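Local coordinates for nird-like protein (PDB 4CH7), which decarboxylates siroheme to 12,18-didecarboxysiroheme with release of two carbon dioxide molecules, a step in heme d1 biosynthesis, at residues E247-Y252 with Y273-M278. Numbering follows the deposited sequence.
Sequences EEVGRY and YNLFAM
L275 points from its strand at the helix and meets V249 methyl to methyl, CD2 of L275 lying 3.6 Å from CG1 of V249. The two side chains cross at a slant, and one methyl of each makes the contact. With CG of L275 anti to the backbone N (chi1 -179°), the isobutyl group is carried off the strand toward the helix, and chi2 (54°) sets its methyls; V249 turns CG1 to the strand. The same CD2 also sits 4.2 Å from the backbone N of G250. Across the contact, G250 and L275 are the pair with the nearest CA atoms, 7.7 Å apart.

This is helix-on-sheet packing in the second AsnC-like ligand-binding domain, an alpha/beta unit of the dimeric alpha-beta barrel type: helix 246-254 covers one face of the antiparallel sheet to which strand 275-281 belongs. I253, further along the helix, also packs on L275, while V249 goes on to touch V241 and L300. Where the strand begins, N274 and L275 pair together with W239 of the neighbouring strand 233-239, a classic beta bulge, and ND2 of N274 donates a hydrogen bond to O of V241. On the solvent side of the helix, NH2 of R251 forms a salt bridge to OE1 of E247 at 2.8 Å, though the hydrogen bond within it is weak, bent to 141°.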
loop_
_atom_site.group_PDB
_atom_site.type_symbol
_atom_site.label_atom_id
_atom_site.label_comp_id
_atom_site.label_asym_id
_atom_site.label_seq_id
_atom_site.Cartn_x
_atom_site.Cartn_y
_atom_site.Cartn_z
ATOM N N GLU A 247 -1.908 8.822 19.828
ATOM C CA GLU A 247 -0.527 9.174 19.508
ATOM C C GLU A 247 0.439 8.419 20.413
ATOM O O GLU A 247 1.254 7.631 19.935
ATOM C CB GLU A 247 -0.296 10.683 19.644
ATOM C CG GLU A 247 -0.507 11.478 18.360
ATOM C CD GLU A 247 -0.027 12.914 18.475
ATOM O OE1 GLU A 247 0.614 13.253 19.493
ATOM O OE2 GLU A 247 -0.291 13.704 17.545
ATOM N N GLU A 248 0.338 8.664 21.716
ATOM C CA GLU A 248 1.164 7.978 22.706
ATOM C C GLU A 248 1.056 6.459 22.583
ATOM O O GLU A 248 2.072 5.764 22.511
ATOM C CB GLU A 248 0.774 8.404 24.122
ATOM C CG GLU A 248 1.497 7.623 25.211
ATOM C CD GLU A 248 0.625 7.350 26.419
ATOM O OE1 GLU A 248 -0.403 8.038 26.585
ATOM O OE2 GLU A 248 0.967 6.444 27.206
ATOM N N VAL A 249 -0.178 5.954 22.560
ATOM C CA VAL A 249 -0.429 4.519 22.441
ATOM C C VAL A 249 0.212 3.939 21.180
ATOM O O VAL A 249 0.878 2.904 21.238
ATOM C CB VAL A 249 -1.937 4.198 22.456
ATOM C CG1 VAL A 249 -2.172 2.729 22.156
ATOM C CG2 VAL A 249 -2.540 4.552 23.804
ATOM N N GLY A 250 0.013 4.614 20.051
ATOM C CA GLY A 250 0.614 4.199 18.794
ATOM C C GLY A 250 2.125 4.091 18.882
ATOM O O GLY A 250 2.717 3.144 18.358
ATOM N N ARG A 251 2.746 5.057 19.557
ATOM C CA ARG A 251 4.195 5.067 19.741
ATOM C C ARG A 251 4.641 3.990 20.725
ATOM O O ARG A 251 5.683 3.361 20.536
ATOM C CB ARG A 251 4.673 6.442 20.214
ATOM C CG ARG A 251 4.296 7.583 19.283
ATOM C CD ARG A 251 4.909 8.905 19.713
ATOM N NE ARG A 251 4.310 10.030 19.000
ATOM C CZ ARG A 251 3.574 10.975 19.575
ATOM N NH1 ARG A 251 3.351 10.945 20.881
ATOM N NH2 ARG A 251 3.066 11.959 18.846
ATOM N N TYR A 252 3.853 3.787 21.777
ATOM C CA TYR A 252 4.133 2.733 22.746
ATOM C C TYR A 252 4.140 1.365 22.070
ATOM O O TYR A 252 5.078 0.585 22.235
ATOM C CB TYR A 252 3.099 2.754 23.876
ATOM C CG TYR A 252 3.327 1.684 24.919
ATOM C CD1 TYR A 252 4.352 1.802 25.846
ATOM C CD2 TYR A 252 2.517 0.557 24.978
ATOM C CE1 TYR A 252 4.570 0.829 26.800
ATOM C CE2 TYR A 252 2.726 -0.423 25.932
ATOM C CZ TYR A 252 3.755 -0.280 26.840
ATOM O OH TYR A 252 3.981 -1.245 27.795
ATOM N N TYR A 273 -13.323 0.262 16.755
ATOM C CA TYR A 273 -11.868 0.294 16.874
ATOM C C TYR A 273 -11.260 1.379 15.984
ATOM O O TYR A 273 -11.507 1.413 14.776
ATOM C CB TYR A 273 -11.276 -1.076 16.541
ATOM C CG TYR A 273 -11.943 -2.218 17.278
ATOM C CD1 TYR A 273 -11.636 -2.490 18.603
ATOM C CD2 TYR A 273 -12.875 -3.025 16.644
ATOM C CE1 TYR A 273 -12.246 -3.533 19.277
ATOM C CE2 TYR A 273 -13.487 -4.068 17.305
ATOM C CZ TYR A 273 -13.172 -4.319 18.621
ATOM O OH TYR A 273 -13.784 -5.360 19.284
ATOM N N ASN A 274 -10.466 2.259 16.587
ATOM C CA ASN A 274 -9.859 3.371 15.863
ATOM C C ASN A 274 -8.344 3.233 15.692
ATOM O O ASN A 274 -7.726 3.991 14.939
ATOM C CB ASN A 274 -10.198 4.705 16.538
ATOM C CG ASN A 274 -9.801 4.738 18.005
ATOM O OD1 ASN A 274 -9.719 3.703 18.661
ATOM N ND2 ASN A 274 -9.562 5.937 18.528
ATOM N N LEU A 275 -7.743 2.273 16.394
ATOM C CA LEU A 275 -6.311 2.019 16.244
ATOM C C LEU A 275 -6.032 0.611 15.732
ATOM O O LEU A 275 -6.441 -0.378 16.344
ATOM C CB LEU A 275 -5.559 2.270 17.555
ATOM C CG LEU A 275 -4.044 2.059 17.500
ATOM C CD1 LEU A 275 -3.427 2.874 16.386
ATOM C CD2 LEU A 275 -3.403 2.417 18.823
ATOM N N PHE A 276 -5.339 0.535 14.598
ATOM C CA PHE A 276 -4.960 -0.742 14.002
ATOM C C PHE A 276 -3.456 -0.930 14.157
ATOM O O PHE A 276 -2.683 0.001 13.922
ATOM C CB PHE A 276 -5.326 -0.789 12.514
ATOM C CG PHE A 276 -6.812 -0.871 12.239
ATOM C CD1 PHE A 276 -7.748 -0.373 13.141
ATOM C CD2 PHE A 276 -7.269 -1.452 11.063
ATOM C CE1 PHE A 276 -9.110 -0.448 12.878
ATOM C CE2 PHE A 276 -8.629 -1.535 10.792
ATOM C CZ PHE A 276 -9.550 -1.031 11.701
ATOM N N ALA A 277 -3.041 -2.126 14.562
ATOM C CA ALA A 277 -1.617 -2.426 14.691
ATOM C C ALA A 277 -1.308 -3.833 14.210
ATOM O O ALA A 277 -1.702 -4.813 14.844
ATOM C CB ALA A 277 -1.152 -2.244 16.129
HETATM N N MSE A 278 -0.596 -3.928 13.091
HETATM C CA MSE A 278 -0.222 -5.223 12.542
HETATM C C MSE A 278 0.756 -5.920 13.473
HETATM O O MSE A 278 1.848 -5.417 13.736
HETATM C CB MSE A 278 0.406 -5.068 11.157
HETATM C CG MSE A 278 -0.469 -4.360 10.131
HETATM SE SE MSE A 278 -2.267 -5.084 9.991
HETATM C CE MSE A 278 -3.194 -3.745 11.043
#